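Local coordinates for regulatory protein of LacI family (Chloroflexus aggregans, PDB 3BBL), which probably regulates transcription as a DNA-binding member of the LacI family, with a periplasmic-binding-protein-like domain of the kind that senses small effector molecules, at residues R210-I214 with G215-A219; L183-E186 with R187-T190; F44-S47 with E48-Q52. All coordinates share one frame; numbering follows the deposited sequence.

Contact 1: residues R210-I214 with G215-A219. With EDO (1,2-ethanediol), chain D.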
loop_
_atom_site.group_PDB
_atom_site.type_symbol
_atom_site.label_atom_id
_atom_site.label_comp_id
_atom_site.label_asym_id
_atom_site.label_seq_id
_atom_site.Cartn_x
_atom_site.Cartn_y
_atom_site.Cartn_z
ATOM N N ARG A 210 -3.122 0.299 -28.462
ATOM C CA ARG A 210 -3.638 -0.249 -29.709
ATOM C C ARG A 210 -5.010 0.285 -30.123
ATOM O O ARG A 210 -5.648 -0.246 -31.026
ATOM C CB ARG A 210 -3.665 -1.775 -29.637
ATOM C CG ARG A 210 -2.297 -2.404 -29.521
ATOM C CD ARG A 210 -1.388 -1.976 -30.665
ATOM N NE ARG A 210 -0.051 -2.549 -30.527
ATOM C CZ ARG A 210 0.236 -3.835 -30.700
ATOM N NH1 ARG A 210 -0.718 -4.692 -31.030
ATOM N NH2 ARG A 210 1.474 -4.269 -30.516
ATOM N N GLY A 211 -5.464 1.339 -29.454
ATOM C CA GLY A 211 -6.736 1.944 -29.794
ATOM C C GLY A 211 -8.012 1.187 -29.490
ATOM O O GLY A 211 -9.029 1.442 -30.128
ATOM N N LEU A 212 -7.984 0.266 -28.534
ATOM C CA LEU A 212 -9.192 -0.473 -28.192
ATOM C C LEU A 212 -9.853 0.131 -26.960
ATOM O O LEU A 212 -9.172 0.564 -26.042
ATOM C CB LEU A 212 -8.860 -1.932 -27.915
ATOM C CG LEU A 212 -8.349 -2.752 -29.098
ATOM C CD1 LEU A 212 -7.841 -4.092 -28.604
ATOM C CD2 LEU A 212 -9.467 -2.944 -30.126
ATOM N N THR A 213 -11.177 0.181 -26.943
ATOM C CA THR A 213 -11.885 0.720 -25.790
ATOM C C THR A 213 -11.962 -0.370 -24.719
ATOM O O THR A 213 -12.512 -1.442 -24.953
ATOM C CB THR A 213 -13.319 1.147 -26.157
ATOM O OG1 THR A 213 -13.277 2.084 -27.239
ATOM C CG2 THR A 213 -14.006 1.795 -24.957
ATOM N N ILE A 214 -11.400 -0.100 -23.549
ATOM C CA ILE A 214 -11.422 -1.078 -22.466
ATOM C C ILE A 214 -12.855 -1.268 -21.983
ATOM O O ILE A 214 -13.581 -0.302 -21.756
ATOM C CB ILE A 214 -10.528 -0.635 -21.301
ATOM C CG1 ILE A 214 -9.076 -0.554 -21.780
ATOM C CG2 ILE A 214 -10.647 -1.623 -20.149
ATOM C CD1 ILE A 214 -8.143 0.150 -20.812
ATOM N N GLY A 215 -13.252 -2.525 -21.832
ATOM C CA GLY A 215 -14.606 -2.832 -21.429
ATOM C C GLY A 215 -15.331 -3.298 -22.678
ATOM O O GLY A 215 -15.569 -4.494 -22.866
ATOM N N THR A 216 -15.637 -2.351 -23.558
ATOM C CA THR A 216 -16.342 -2.611 -24.807
ATOM C C THR A 216 -15.612 -3.506 -25.821
ATOM O O THR A 216 -16.125 -4.534 -26.234
ATOM C CB THR A 216 -16.696 -1.273 -25.482
ATOM O OG1 THR A 216 -17.404 -0.453 -24.539
ATOM C CG2 THR A 216 -17.553 -1.502 -26.734
ATOM N N ASP A 217 -14.412 -3.111 -26.227
ATOM C CA ASP A 217 -13.650 -3.900 -27.190
ATOM C C ASP A 217 -12.846 -5.007 -26.513
ATOM O O ASP A 217 -12.691 -6.094 -27.060
ATOM C CB ASP A 217 -12.693 -3.006 -27.984
ATOM C CG ASP A 217 -13.409 -1.890 -28.721
ATOM O OD1 ASP A 217 -14.522 -2.144 -29.238
ATOM O OD2 ASP A 217 -12.844 -0.765 -28.797
ATOM N N LEU A 218 -12.341 -4.723 -25.319
ATOM C CA LEU A 218 -11.542 -5.681 -24.575
ATOM C C LEU A 218 -11.888 -5.599 -23.103
ATOM O O LEU A 218 -11.610 -4.593 -22.454
ATOM C CB LEU A 218 -10.045 -5.390 -24.755
ATOM C CG LEU A 218 -9.094 -6.333 -24.010
ATOM C CD1 LEU A 218 -9.263 -7.746 -24.561
ATOM C CD2 LEU A 218 -7.655 -5.878 -24.162
ATOM N N ALA A 219 -12.499 -6.652 -22.575
ATOM C CA ALA A 219 -12.854 -6.670 -21.157
ATOM C C ALA A 219 -11.636 -7.151 -20.354
ATOM O O ALA A 219 -10.877 -8.006 -20.811
ATOM C CB ALA A 219 -14.046 -7.589 -20.920
HETATM C C1 EDO D . -18.395 -5.891 -22.336
HETATM O O1 EDO D . -17.849 -6.459 -23.532
HETATM C C2 EDO D . -18.895 -7.002 -21.400
HETATM O O2 EDO D . -17.794 -7.557 -20.679
HETATM O O HOH W 1 -16.417 0.963 -21.523
#

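Contact 2: residues L183-E186 with R187-T190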
loop_
_atom_site.group_PDB
_atom_site.type_symbol
_atom_site.label_atom_id
_atom_site.label_comp_id
_atom_site.label_asym_id
_atom_site.label_seq_id
_atom_site.Cartn_x
_atom_site.Cartn_y
_atom_site.Cartn_z
ATOM N N LEU A 183 -2.834 -10.247 -32.631
ATOM C CA LEU A 183 -3.696 -11.168 -33.362
ATOM C C LEU A 183 -4.764 -10.350 -34.068
ATOM O O LEU A 183 -5.124 -9.267 -33.608
ATOM C CB LEU A 183 -4.356 -12.164 -32.411
ATOM C CG LEU A 183 -3.419 -13.128 -31.677
ATOM C CD1 LEU A 183 -4.185 -13.835 -30.563
ATOM C CD2 LEU A 183 -2.826 -14.134 -32.652
ATOM N N SER A 184 -5.256 -10.861 -35.192
ATOM C CA SER A 184 -6.294 -10.181 -35.960
ATOM C C SER A 184 -7.594 -10.137 -35.147
ATOM O O SER A 184 -7.724 -10.821 -34.146
ATOM C CB SER A 184 -6.547 -10.946 -37.250
ATOM O OG SER A 184 -7.222 -12.156 -36.962
ATOM N N PRO A 185 -8.575 -9.332 -35.575
ATOM C CA PRO A 185 -9.850 -9.236 -34.859
ATOM C C PRO A 185 -10.522 -10.603 -34.697
ATOM O O PRO A 185 -11.177 -10.870 -33.696
ATOM C CB PRO A 185 -10.665 -8.296 -35.744
ATOM C CG PRO A 185 -9.625 -7.394 -36.314
ATOM C CD PRO A 185 -8.527 -8.361 -36.683
ATOM N N GLU A 186 -10.343 -11.459 -35.690
ATOM C CA GLU A 186 -10.921 -12.795 -35.679
ATOM C C GLU A 186 -10.335 -13.691 -34.582
ATOM O O GLU A 186 -11.068 -14.418 -33.925
ATOM C CB GLU A 186 -10.714 -13.486 -37.049
ATOM C CG GLU A 186 -11.347 -12.792 -38.251
ATOM C CD GLU A 186 -10.350 -11.952 -39.056
ATOM O OE1 GLU A 186 -9.394 -11.417 -38.451
ATOM O OE2 GLU A 186 -10.536 -11.813 -40.292
ATOM N N ARG A 187 -9.020 -13.637 -34.387
ATOM C CA ARG A 187 -8.343 -14.487 -33.404
ATOM C C ARG A 187 -8.045 -13.837 -32.063
ATOM O O ARG A 187 -7.669 -14.507 -31.108
ATOM C CB ARG A 187 -7.028 -15.007 -33.994
ATOM C CG ARG A 187 -7.201 -16.019 -35.108
ATOM C CD ARG A 187 -6.934 -17.437 -34.618
ATOM N NE ARG A 187 -7.613 -17.701 -33.361
ATOM C CZ ARG A 187 -7.004 -18.088 -32.242
ATOM N NH1 ARG A 187 -5.685 -18.270 -32.213
ATOM N NH2 ARG A 187 -7.717 -18.278 -31.140
ATOM N N ARG A 188 -8.201 -12.527 -31.998
ATOM C CA ARG A 188 -7.918 -11.786 -30.782
ATOM C C ARG A 188 -8.921 -12.067 -29.660
ATOM O O ARG A 188 -10.116 -12.191 -29.908
ATOM C CB ARG A 188 -7.911 -10.301 -31.134
ATOM C CG ARG A 188 -7.831 -9.340 -29.983
ATOM C CD ARG A 188 -8.073 -7.950 -30.530
ATOM N NE ARG A 188 -7.203 -7.702 -31.679
ATOM C CZ ARG A 188 -7.506 -6.893 -32.689
ATOM N NH1 ARG A 188 -8.666 -6.242 -32.690
ATOM N NH2 ARG A 188 -6.657 -6.758 -33.707
ATOM N N PRO A 189 -8.442 -12.192 -28.412
ATOM C CA PRO A 189 -9.389 -12.446 -27.319
ATOM C C PRO A 189 -10.210 -11.189 -27.045
ATOM O O PRO A 189 -9.748 -10.075 -27.274
ATOM C CB PRO A 189 -8.484 -12.807 -26.139
ATOM C CG PRO A 189 -7.228 -12.047 -26.425
ATOM C CD PRO A 189 -7.049 -12.226 -27.927
ATOM N N THR A 190 -11.438 -11.374 -26.578
ATOM C CA THR A 190 -12.302 -10.251 -26.275
ATOM C C THR A 190 -12.272 -9.935 -24.782
ATOM O O THR A 190 -12.779 -8.910 -24.340
ATOM C CB THR A 190 -13.741 -10.535 -26.689
ATOM O OG1 THR A 190 -14.210 -11.678 -25.975
ATOM C CG2 THR A 190 -13.831 -10.782 -28.176
#

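Contact 3: residues F44-S47 with E48-Q52. With EDO (1,2-ethanediol), chain B.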
loop_
_atom_site.group_PDB
_atom_site.type_symbol
_atom_site.label_atom_id
_atom_site.label_comp_id
_atom_site.label_asym_id
_atom_site.label_seq_id
_atom_site.Cartn_x
_atom_site.Cartn_y
_atom_site.Cartn_z
ATOM N N PHE A 44 9.621 -9.425 12.766
ATOM C CA PHE A 44 11.039 -9.737 12.741
ATOM C C PHE A 44 11.448 -9.727 11.271
ATOM O O PHE A 44 10.621 -9.956 10.392
ATOM C CB PHE A 44 11.327 -11.094 13.415
ATOM C CG PHE A 44 10.654 -12.268 12.774
ATOM C CD1 PHE A 44 11.254 -12.939 11.717
ATOM C CD2 PHE A 44 9.434 -12.731 13.256
ATOM C CE1 PHE A 44 10.652 -14.064 11.147
ATOM C CE2 PHE A 44 8.817 -13.854 12.695
ATOM C CZ PHE A 44 9.431 -14.523 11.638
ATOM N N PRO A 45 12.725 -9.433 10.984
ATOM C CA PRO A 45 13.212 -9.391 9.604
ATOM C C PRO A 45 12.930 -10.666 8.825
ATOM O O PRO A 45 13.148 -11.772 9.314
ATOM C CB PRO A 45 14.703 -9.124 9.779
ATOM C CG PRO A 45 14.727 -8.272 11.015
ATOM C CD PRO A 45 13.786 -9.033 11.922
ATOM N N PHE A 46 12.433 -10.497 7.608
ATOM C CA PHE A 46 12.110 -11.622 6.744
ATOM C C PHE A 46 13.387 -12.079 6.047
ATOM O O PHE A 46 14.238 -11.263 5.707
ATOM C CB PHE A 46 11.090 -11.187 5.692
ATOM C CG PHE A 46 10.515 -12.318 4.894
ATOM C CD1 PHE A 46 9.447 -13.053 5.384
ATOM C CD2 PHE A 46 11.027 -12.635 3.640
ATOM C CE1 PHE A 46 8.889 -14.087 4.641
ATOM C CE2 PHE A 46 10.477 -13.673 2.884
ATOM C CZ PHE A 46 9.407 -14.399 3.385
ATOM N N SER A 47 13.531 -13.380 5.848
ATOM C CA SER A 47 14.704 -13.898 5.162
ATOM C C SER A 47 14.230 -14.274 3.761
ATOM O O SER A 47 13.510 -15.254 3.593
ATOM C CB SER A 47 15.251 -15.128 5.897
ATOM O OG SER A 47 16.459 -15.582 5.307
ATOM N N GLU A 48 14.617 -13.490 2.758
ATOM C CA GLU A 48 14.189 -13.767 1.392
ATOM C C GLU A 48 14.509 -15.201 0.999
ATOM O O GLU A 48 13.808 -15.799 0.178
ATOM C CB GLU A 48 14.814 -12.772 0.411
ATOM C CG GLU A 48 14.288 -11.336 0.569
ATOM C CD GLU A 48 12.762 -11.261 0.732
ATOM O OE1 GLU A 48 12.041 -12.027 0.054
ATOM O OE2 GLU A 48 12.284 -10.424 1.534
ATOM N N ASP A 49 15.571 -15.751 1.581
ATOM C CA ASP A 49 15.917 -17.142 1.336
ATOM C C ASP A 49 15.164 -17.888 2.429
ATOM O O ASP A 49 15.665 -18.046 3.536
ATOM C CB ASP A 49 17.422 -17.366 1.475
ATOM C CG ASP A 49 17.788 -18.845 1.495
ATOM O OD1 ASP A 49 17.130 -19.634 0.785
ATOM O OD2 ASP A 49 18.738 -19.218 2.216
ATOM N N ARG A 50 13.949 -18.326 2.121
ATOM C CA ARG A 50 13.109 -19.018 3.093
ATOM C C ARG A 50 13.761 -20.211 3.778
ATOM O O ARG A 50 13.317 -20.634 4.846
ATOM C CB ARG A 50 11.795 -19.453 2.436
ATOM C CG ARG A 50 10.879 -18.302 2.059
ATOM C CD ARG A 50 9.626 -18.802 1.354
ATOM N NE ARG A 50 8.722 -17.712 0.992
ATOM C CZ ARG A 50 9.053 -16.695 0.199
ATOM N NH1 ARG A 50 10.270 -16.614 -0.324
ATOM N NH2 ARG A 50 8.163 -15.749 -0.069
ATOM N N SER A 51 14.813 -20.755 3.173
ATOM C CA SER A 51 15.502 -21.900 3.758
ATOM C C SER A 51 16.210 -21.498 5.051
ATOM O O SER A 51 16.312 -22.295 5.983
ATOM C CB SER A 51 16.512 -22.484 2.766
ATOM O OG SER A 51 17.567 -21.579 2.515
ATOM N N GLN A 52 16.697 -20.260 5.108
ATOM C CA GLN A 52 17.374 -19.770 6.303
ATOM C C GLN A 52 16.360 -19.515 7.419
ATOM O O GLN A 52 15.729 -18.460 7.480
ATOM C CB GLN A 52 18.153 -18.498 5.977
ATOM C CG GLN A 52 19.374 -18.756 5.110
ATOM C CD GLN A 52 20.072 -17.478 4.685
ATOM O OE1 GLN A 52 19.541 -16.699 3.889
ATOM N NE2 GLN A 52 21.268 -17.251 5.222
HETATM C C1 EDO B . 11.039 -6.946 7.403
HETATM O O1 EDO B . 11.734 -7.921 6.635
HETATM C C2 EDO B . 9.634 -7.458 7.756
HETATM O O2 EDO B . 9.558 -8.888 7.657
#

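Contact 1: residues R210-I214 with G215-A219
D217 and T213 hold each other through two bonds that run in opposite directions. The backbone N of T213 donates to D217 OD2 at 2.7 Å and nearly straight (167° at the hydrogen), meeting the oxygen on its anti side, 24° out of the carboxylate plane. In return the backbone N of D217 donates to T213 O at 2.8 Å, in the carbonyl plane. CG of D217 lies beside its own backbone N (chi1 -58°), which turns the carboxylate back over the T213 amide; aspartate has just the length for this. T213 O also takes a weak bond from L218 N at 3.3 Å. The turn is closed by G215 N, which donates to L218 O at 2.7 Å, and I214 and L218 form a single beta bridge. This is the loop from helix 197-209 to strand 219-223 in an alpha/beta domain of the periplasmic-binding-protein type. The helix ends in a Schellman motif with G211, at positive phi, as its C-prime residue. G215 suits its place for a related reason, since at its backbone angles a CB would collide with I214 O. A water donates to I214 O, and an ethanediol, probably a crystallisation additive, makes a weak bond to G215 O. L212 CD2 lies 3.9 Å from D217 CB, so the leucine flanks the aliphatic root of the aspartate while also touching L181 of helix 170-181. T213 and T216 run side by side, T213 CG2 being 4.1 Å from T216 OG1. I214 turns its side chain from the loop toward M204 and A207, where a branched apolar residue fits the helix flank, and its CA lies 3.5 Å from L218 O in a CA-H...O contact.

Contact 2: residues L183-E186 with R187-T190
R188 reaches back to L183 because its CG leaves trans to the backbone N (chi1 172°) and the chain then bends at chi3 (-51°), laying the guanidinium beside the L183 carbonyl. The loop joins helix 170-181 to strand 191-194 of the alpha/beta domain and coils through one helix-like turn: S184 O accepts R188 N at 2.8 Å, almost in line with its C=O, and more weakly R187 N. P185, with its phi restricted by the ring, suits the start of such a turn. L183 O is gripped by two donors, R188 NH2 at 2.9 Å and, weakly, R188 NE at 3.2 Å. The oxygen is tilted 24° from the guanidinium plane, and one face of that group lies over the S184-P185 peptide, with P185 CG 3.9 Å from R188 NH1. A leucine in place of R188 would probably leave L183 O without both of these donors and the proline peptide without its flat cover. R187 instead leads away to a salt bridge with E159. S184 OG donates to E186 OE1 at 2.7 Å, where the bent E186 chain ends. L183 CD1 lies 3.6 Å from R187 O and 4.2 Å from P189 CD.

Contact 3: residues F44-S47 with E48-Q52
S47 OG donates to D49 O at 3.1 Å, coming from above the carbonyl plane (48° out of it). That oxygen also closes the type I beta turn D49-Q52, accepting Q52 N at 2.9 Å from the opposite face, so the turn is tied to the residues just before it in the loop between strand 40-43 and helix 54-61. The serine can do this because its OG points trans to the backbone N (chi1 -175°), which also sets it 3.4 Å from Q52 CB; a small hydroxyl side chain suits so close an approach. F46, buried, meets two charged neighbours. Its edge faces the R50 guanidinium with the planes 79° apart; F46 CZ stands over the centre of that flat group, 3.9 Å from R50 NH2. E48 crosses the phenylalanine at about a right angle, E48 OE2 lying 3.3 Å from F46 CD2. The polar ends have hydrogen-bond partners beyond the loop: E48 OE1 meets T12 OG1, E48 OE2 meets Q13 N, and R50 NE meets S72 O. F46 N donates to O1 of a bound ethanediol at 2.8 Å, and F44 packs on F40 of the second subunit. Within the turn, S51 OG donates to D49 OD1 on the syn side, 2.6 Å away.

All three contacts are surface loops between a helix and a strand. Contacts 1 and 2 are neighbours, their centres about 12 Å apart: each leads into one of two adjacent parallel strands, 219-223 and 191-194, and the loops meet where A219 N lies 2.9 Å from T190 O, a probable hydrogen bond, with L218 CD1 packed on P189 O. Contact 3 runs from strand 40-43 to helix 54-61 on the opposite side of the chain's centre, about 42 Å from contact 1 and 44 Å from contact 2, centre to centre. In contact 1 a carboxylate accepts from a backbone N-H, in contact 2 a guanidinium donates to a backbone carbonyl; contact 3 combines a serine hydroxyl with a buried aromatic ring, and it alone touches the second subunit.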